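Local coordinates for protein choline kinase (Streptococcus pneumoniae, PDB 4R78) that probably phosphorylates choline as a kinase with a protein kinase-like fold, captured here with AMP in its nucleotide pocket, at residues 94-99 with 106-111; 35-40 with 57-62. All blocks are in the same frame, centred on the assembly; numbering follows the deposited sequence.

Contact 1. Residues 94-99 with 106-111; sequences VKNYLF and KVNEYI. With AMP (adenosine monophosphate), chain C.
Lys95 and Glu109 grip each other twice. Lys95 N donates to Glu109 OE1 at 2.8 Å, a nearly straight bond (169°) that reaches the anti side of the carboxylate from somewhat outside its plane, while Glu109 N returns a bond to Lys95 O at 3.0 Å. With chi1 at 68°, CG of Glu109 is tucked between its own backbone N and carbonyl carbon, and the otherwise extended chain brings OE1 to the Lys95 N-H. Further along, Val107 O accepts from both Tyr97 N and Leu98 N, the first at 2.8 Å almost in line with the carbonyl, the second at 3.1 Å on a lone pair. Two residues facing one make this a classic beta bulge. Val107 N then bonds to Leu98 O, restoring the antiparallel ladder.

Packing follows the ladder. Leu98 and Val107 lie side by side, while the Tyr97 ring turns its edge to the Asn108–Glu109 backbone. At the other end, Val94 CG1 meets Ile111 CD1 at 3.7 Å, close to the adenine. The chain leaving the hairpin reads the base as a kinase hinge does: Ile111 N donates to AMP N1 at 2.8 Å, and Glu109 O lies 2.7 Å from AMP N6.

Lys106 bends at its third torsion and places NZ in salt bridges with Glu216 and Asp214, the latter a residue of the AMP pocket. Strand 61-66 runs beside strand 105-109, helix 77-87 packs against Phe99 and Asn96, and Tyr211 of strand 210-212 touches Val94 and Ile111.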
loop_
_atom_site.group_PDB
_atom_site.type_symbol
_atom_site.label_atom_id
_atom_site.label_comp_id
_atom_site.label_asym_id
_atom_site.label_seq_id
_atom_site.Cartn_x
_atom_site.Cartn_y
_atom_site.Cartn_z
ATOM N N VAL A 94 13.296 0.751 3.858
ATOM C CA VAL A 94 14.376 -0.077 4.380
ATOM C C VAL A 94 15.204 -0.673 3.235
ATOM O O VAL A 94 14.832 -0.579 2.059
ATOM C CB VAL A 94 13.847 -1.201 5.311
ATOM C CG1 VAL A 94 13.096 -0.608 6.500
ATOM C CG2 VAL A 94 12.949 -2.170 4.543
ATOM N N LYS A 95 16.324 -1.294 3.588
ATOM C CA LYS A 95 17.239 -1.867 2.605
ATOM C C LYS A 95 16.678 -3.114 1.921
ATOM O O LYS A 95 16.177 -4.027 2.581
ATOM C CB LYS A 95 18.578 -2.198 3.262
ATOM C CG LYS A 95 19.646 -2.646 2.287
ATOM C CD LYS A 95 20.857 -3.177 3.023
ATOM C CE LYS A 95 22.021 -3.417 2.085
ATOM N NZ LYS A 95 22.572 -2.146 1.532
ATOM N N ASN A 96 16.788 -3.144 0.593
ATOM C CA ASN A 96 16.397 -4.305 -0.205
ATOM C C ASN A 96 17.597 -5.167 -0.596
ATOM O O ASN A 96 18.634 -4.641 -1.013
ATOM C CB ASN A 96 15.663 -3.851 -1.470
ATOM C CG ASN A 96 15.194 -5.016 -2.322
ATOM O OD1 ASN A 96 14.345 -5.811 -1.906
ATOM N ND2 ASN A 96 15.753 -5.128 -3.516
ATOM N N TYR A 97 17.442 -6.485 -0.473
ATOM C CA TYR A 97 18.474 -7.433 -0.904
ATOM C C TYR A 97 18.107 -8.184 -2.183
ATOM O O TYR A 97 18.972 -8.479 -3.012
ATOM C CB TYR A 97 18.793 -8.428 0.211
ATOM C CG TYR A 97 19.549 -7.811 1.356
ATOM C CD1 TYR A 97 20.907 -7.525 1.237
ATOM C CD2 TYR A 97 18.913 -7.510 2.558
ATOM C CE1 TYR A 97 21.615 -6.955 2.284
ATOM C CE2 TYR A 97 19.617 -6.938 3.619
ATOM C CZ TYR A 97 20.968 -6.661 3.467
ATOM O OH TYR A 97 21.688 -6.103 4.502
ATOM N N LEU A 98 16.824 -8.500 -2.328
ATOM C CA LEU A 98 16.333 -9.226 -3.493
ATOM C C LEU A 98 14.928 -8.765 -3.853
ATOM O O LEU A 98 14.103 -8.517 -2.973
ATOM C CB LEU A 98 16.336 -10.736 -3.225
ATOM C CG LEU A 98 16.281 -11.676 -4.430
ATOM C CD1 LEU A 98 17.652 -11.778 -5.095
ATOM C CD2 LEU A 98 15.796 -13.051 -4.002
ATOM N N PHE A 99 14.666 -8.628 -5.149
ATOM C CA PHE A 99 13.315 -8.375 -5.632
ATOM C C PHE A 99 13.086 -9.327 -6.797
ATOM O O PHE A 99 13.522 -9.072 -7.924
ATOM C CB PHE A 99 13.130 -6.907 -6.036
ATOM C CG PHE A 99 11.685 -6.469 -6.131
ATOM C CD1 PHE A 99 11.027 -5.940 -5.024
ATOM C CD2 PHE A 99 10.984 -6.578 -7.328
ATOM C CE1 PHE A 99 9.692 -5.526 -5.107
ATOM C CE2 PHE A 99 9.651 -6.159 -7.426
ATOM C CZ PHE A 99 9.008 -5.630 -6.314
ATOM N N LYS A 106 9.860 -10.005 -2.302
ATOM C CA LYS A 106 10.799 -8.993 -1.840
ATOM C C LYS A 106 11.511 -9.500 -0.598
ATOM O O LYS A 106 10.873 -9.995 0.332
ATOM C CB LYS A 106 10.046 -7.694 -1.535
ATOM C CG LYS A 106 10.923 -6.554 -1.018
ATOM C CD LYS A 106 10.118 -5.262 -0.846
ATOM C CE LYS A 106 9.214 -5.299 0.383
ATOM N NZ LYS A 106 8.334 -4.092 0.469
ATOM N N VAL A 107 12.837 -9.395 -0.599
ATOM C CA VAL A 107 13.635 -9.791 0.556
ATOM C C VAL A 107 14.409 -8.577 1.053
ATOM O O VAL A 107 15.262 -8.039 0.344
ATOM C CB VAL A 107 14.614 -10.941 0.220
ATOM C CG1 VAL A 107 15.363 -11.389 1.472
ATOM C CG2 VAL A 107 13.879 -12.116 -0.414
ATOM N N ASN A 108 14.095 -8.157 2.277
ATOM C CA ASN A 108 14.629 -6.930 2.861
ATOM C C ASN A 108 15.377 -7.188 4.161
ATOM O O ASN A 108 15.277 -8.272 4.742
ATOM C CB ASN A 108 13.483 -5.939 3.128
ATOM C CG ASN A 108 13.050 -5.176 1.883
ATOM O OD1 ASN A 108 13.567 -5.386 0.787
ATOM N ND2 ASN A 108 12.087 -4.281 2.054
ATOM N N GLU A 109 16.116 -6.181 4.618
ATOM C CA GLU A 109 16.746 -6.230 5.931
ATOM C C GLU A 109 15.707 -6.425 7.034
ATOM O O GLU A 109 14.571 -5.946 6.929
ATOM C CB GLU A 109 17.566 -4.959 6.188
ATOM C CG GLU A 109 16.734 -3.684 6.342
ATOM C CD GLU A 109 17.550 -2.479 6.763
ATOM O OE1 GLU A 109 17.259 -1.377 6.262
ATOM O OE2 GLU A 109 18.481 -2.630 7.588
ATOM N N TYR A 110 16.103 -7.150 8.076
ATOM C CA TYR A 110 15.310 -7.254 9.294
ATOM C C TYR A 110 15.883 -6.292 10.324
ATOM O O TYR A 110 17.065 -6.361 10.671
ATOM C CB TYR A 110 15.318 -8.690 9.834
ATOM C CG TYR A 110 14.616 -8.876 11.172
ATOM C CD1 TYR A 110 13.247 -8.643 11.306
ATOM C CD2 TYR A 110 15.321 -9.301 12.294
ATOM C CE1 TYR A 110 12.599 -8.820 12.527
ATOM C CE2 TYR A 110 14.682 -9.485 13.519
ATOM C CZ TYR A 110 13.323 -9.241 13.626
ATOM O OH TYR A 110 12.686 -9.418 14.837
ATOM N N ILE A 111 15.040 -5.380 10.788
ATOM C CA ILE A 111 15.424 -4.442 11.828
ATOM C C ILE A 111 14.950 -4.984 13.168
ATOM O O ILE A 111 13.745 -5.065 13.426
ATOM C CB ILE A 111 14.852 -3.035 11.566
ATOM C CG1 ILE A 111 15.331 -2.523 10.200
ATOM C CG2 ILE A 111 15.244 -2.077 12.701
ATOM C CD1 ILE A 111 14.739 -1.201 9.781
HETATM P P AMP C . 2.653 -4.759 6.483
HETATM O O1P AMP C . 1.764 -4.712 5.264
HETATM O O2P AMP C . 2.041 -5.455 7.674
HETATM O O3P AMP C . 3.331 -3.449 6.805
HETATM O "O5'" AMP C . 3.874 -5.720 6.060
HETATM C "C5'" AMP C . 5.183 -5.493 6.579
HETATM C "C4'" AMP C . 5.181 -5.682 8.091
HETATM O "O4'" AMP C . 6.332 -6.435 8.488
HETATM C "C3'" AMP C . 5.250 -4.348 8.818
HETATM O "O3'" AMP C . 3.973 -3.986 9.353
HETATM C "C2'" AMP C . 6.276 -4.546 9.917
HETATM O "O2'" AMP C . 5.633 -4.872 11.149
HETATM C "C1'" AMP C . 7.098 -5.748 9.486
HETATM N N9 AMP C . 8.406 -5.308 8.930
HETATM C C8 AMP C . 8.619 -4.869 7.674
HETATM N N7 AMP C . 9.919 -4.547 7.465
HETATM C C5 AMP C . 10.571 -4.788 8.613
HETATM C C6 AMP C . 11.971 -4.667 9.080
HETATM N N6 AMP C . 12.934 -4.213 8.244
HETATM N N1 AMP C . 12.246 -5.026 10.356
HETATM C C2 AMP C . 11.289 -5.477 11.191
HETATM N N3 AMP C . 9.995 -5.612 10.832
HETATM C C4 AMP C . 9.576 -5.290 9.579
#

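Contact 2. Residues 35-40 with 57-62; sequences QEEEVL and TTNKQY
Val39 and Thr57 face each other as an antiparallel non-hydrogen-bonded pair, their CA atoms 4.4 Å apart, where strand 39-44 begins alongside the end of strand 52-57. Just before this pair, Glu38 uses both of its backbone polar groups. Its N donates to the hydroxyl oxygen Thr58 OG1 at 3.1 Å, and its O accepts from Thr58 N in a longer, more bent bond of 3.2 Å (138° at the hydrogen). A side chain thus stands in for the carbonyl that a continuing strand would have offered. Thr58 can do this because its OG1 points opposite the carbonyl carbon (chi1 -53°), which carries the oxygen toward the Glu38 amide. The CA of Thr57 also approaches Glu38 O, at 3.2 Å.

Thr58 and Asn59 occupy the two middle positions of a tight turn joining strands 52-57 and 61-66 into a beta hairpin, and strand 39-44 adds itself as one of the two edge strands of the five-stranded antiparallel sheet, the beta-rich lobe of this kinase-like fold. Lys60 O closes the turn by accepting twice from Thr57, from its N at 2.7 Å and from its OG1 at 2.8 Å, the hydroxyl coming in well to the side of the carbonyl axis.

Glu37 runs alongside the turn, CG packing on Thr58 CB at 3.9 Å and the carboxylate drawing up beside the Asn59 side chain, with the two flat groups' planes 62° apart; the carboxylate's OE1 accepts from Ser34 N. Leu40 lays CD1 against the Thr57 carbonyl, 3.6 Å from Thr57 O. On the side carrying Val39 and Thr57, helix 20-30 covers the pair through Ile29, and Leu33 touches both residues.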
loop_
_atom_site.group_PDB
_atom_site.type_symbol
_atom_site.label_atom_id
_atom_site.label_comp_id
_atom_site.label_asym_id
_atom_site.label_seq_id
_atom_site.Cartn_x
_atom_site.Cartn_y
_atom_site.Cartn_z
ATOM N N GLN A 35 28.472 -20.397 0.301
ATOM C CA GLN A 35 28.547 -21.865 0.297
ATOM C C GLN A 35 28.330 -22.489 1.679
ATOM O O GLN A 35 27.714 -23.550 1.803
ATOM C CB GLN A 35 29.899 -22.307 -0.280
ATOM C CG GLN A 35 30.012 -23.794 -0.610
ATOM C CD GLN A 35 31.404 -24.197 -1.085
ATOM O OE1 GLN A 35 32.326 -23.378 -1.136
ATOM N NE2 GLN A 35 31.559 -25.468 -1.437
ATOM N N GLU A 36 28.838 -21.811 2.705
ATOM C CA GLU A 36 28.741 -22.254 4.097
ATOM C C GLU A 36 27.333 -22.128 4.689
ATOM O O GLU A 36 26.849 -23.051 5.351
ATOM C CB GLU A 36 29.734 -21.467 4.958
ATOM C CG GLU A 36 29.896 -20.006 4.526
ATOM C CD GLU A 36 30.434 -19.102 5.619
ATOM O OE1 GLU A 36 30.193 -19.382 6.811
ATOM O OE2 GLU A 36 31.086 -18.090 5.276
ATOM N N GLU A 37 26.689 -20.987 4.442
ATOM C CA GLU A 37 25.425 -20.620 5.090
ATOM C C GLU A 37 24.216 -21.414 4.592
ATOM O O GLU A 37 24.202 -21.902 3.461
ATOM C CB GLU A 37 25.168 -19.118 4.937
ATOM C CG GLU A 37 26.126 -18.233 5.732
ATOM C CD GLU A 37 26.100 -16.777 5.298
ATOM O OE1 GLU A 37 25.765 -16.496 4.125
ATOM O OE2 GLU A 37 26.430 -15.908 6.132
ATOM N N GLU A 38 23.207 -21.530 5.456
ATOM C CA GLU A 38 21.982 -22.270 5.159
ATOM C C GLU A 38 20.747 -21.496 5.621
ATOM O O GLU A 38 20.833 -20.665 6.524
ATOM C CB GLU A 38 21.996 -23.633 5.859
ATOM C CG GLU A 38 23.054 -24.611 5.363
ATOM C CD GLU A 38 23.166 -25.851 6.237
ATOM O OE1 GLU A 38 22.714 -25.811 7.405
ATOM O OE2 GLU A 38 23.715 -26.868 5.757
ATOM N N VAL A 39 19.604 -21.776 4.998
ATOM C CA VAL A 39 18.322 -21.252 5.467
ATOM C C VAL A 39 17.830 -22.136 6.610
ATOM O O VAL A 39 17.580 -23.330 6.422
ATOM C CB VAL A 39 17.253 -21.196 4.342
ATOM C CG1 VAL A 39 15.937 -20.631 4.878
ATOM C CG2 VAL A 39 17.743 -20.364 3.162
ATOM N N LEU A 40 17.701 -21.542 7.792
ATOM C CA LEU A 40 17.306 -22.277 8.994
ATOM C C LEU A 40 15.790 -22.413 9.110
ATOM O O LEU A 40 15.281 -23.494 9.412
ATOM C CB LEU A 40 17.880 -21.613 10.252
ATOM C CG LEU A 40 19.406 -21.509 10.386
ATOM C CD1 LEU A 40 19.784 -20.526 11.488
ATOM C CD2 LEU A 40 20.052 -22.872 10.629
ATOM N N THR A 57 18.678 -17.233 8.533
ATOM C CA THR A 57 19.814 -17.945 7.966
ATOM C C THR A 57 20.921 -17.982 9.019
ATOM O O THR A 57 20.778 -17.386 10.086
ATOM C CB THR A 57 20.327 -17.280 6.662
ATOM O OG1 THR A 57 20.956 -16.030 6.966
ATOM C CG2 THR A 57 19.182 -17.045 5.674
ATOM N N THR A 58 22.016 -18.673 8.713
ATOM C CA THR A 58 23.139 -18.823 9.651
ATOM C C THR A 58 23.555 -17.516 10.344
ATOM O O THR A 58 23.648 -17.461 11.573
ATOM C CB THR A 58 24.366 -19.450 8.949
ATOM O OG1 THR A 58 23.978 -20.666 8.300
ATOM C CG2 THR A 58 25.483 -19.747 9.951
ATOM N N ASN A 59 23.798 -16.473 9.554
ATOM C CA ASN A 59 24.311 -15.205 10.076
ATOM C C ASN A 59 23.385 -14.016 9.860
ATOM O O ASN A 59 23.740 -12.878 10.183
ATOM C CB ASN A 59 25.666 -14.885 9.442
ATOM C CG ASN A 59 26.754 -15.849 9.859
ATOM O OD1 ASN A 59 27.555 -16.283 9.031
ATOM N ND2 ASN A 59 26.799 -16.181 11.146
ATOM N N LYS A 60 22.201 -14.275 9.311
ATOM C CA LYS A 60 21.341 -13.194 8.859
ATOM C C LYS A 60 19.857 -13.494 9.017
ATOM O O LYS A 60 19.423 -14.638 8.894
ATOM C CB LYS A 60 21.638 -12.885 7.391
ATOM C CG LYS A 60 21.277 -11.480 6.969
ATOM C CD LYS A 60 22.449 -10.543 7.138
ATOM C CE LYS A 60 22.025 -9.094 7.012
ATOM N NZ LYS A 60 21.265 -8.838 5.759
ATOM N N GLN A 61 19.094 -12.444 9.302
ATOM C CA GLN A 61 17.639 -12.505 9.280
ATOM C C GLN A 61 17.140 -11.602 8.161
ATOM O O GLN A 61 17.711 -10.536 7.922
ATOM C CB GLN A 61 17.055 -12.048 10.614
ATOM C CG GLN A 61 17.453 -12.918 11.798
ATOM C CD GLN A 61 16.731 -12.528 13.071
ATOM O OE1 GLN A 61 15.566 -12.869 13.267
ATOM N NE2 GLN A 61 17.426 -11.815 13.951
ATOM N N TYR A 62 16.082 -12.034 7.477
ATOM C CA TYR A 62 15.486 -11.251 6.398
ATOM C C TYR A 62 13.978 -11.146 6.562
ATOM O O TYR A 62 13.319 -12.112 6.946
ATOM C CB TYR A 62 15.762 -11.891 5.040
ATOM C CG TYR A 62 17.212 -11.999 4.634
ATOM C CD1 TYR A 62 17.880 -10.915 4.063
ATOM C CD2 TYR A 62 17.906 -13.195 4.793
ATOM C CE1 TYR A 62 19.212 -11.017 3.669
ATOM C CE2 TYR A 62 19.238 -13.311 4.406
ATOM C CZ TYR A 62 19.882 -12.219 3.844
ATOM O OH TYR A 62 21.199 -12.320 3.459
#

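Both contacts belong to the same five-stranded antiparallel sheet, their centres about 15 Å apart, and contact 2 is complete before contact 1 begins along the chain. Strands 61-66 and 105-109 are neighbours in that sheet and join the two. Val107 CG1 packs on Tyr62 CB, and the rings of Tyr97 and Tyr62 meet edge-to-face. Lys60 NZ, at the 57-62 turn, lies 3.0 Å from Tyr97 OH, probably as a hydrogen bond. Each contact includes one edge strand, 39-44 in contact 2 and 96-100 in contact 1. The centre of the more exposed contact 2 lies about 29 Å from the chain's centre, that of contact 1 about 17 Å, and contact 1 leads directly into the AMP site.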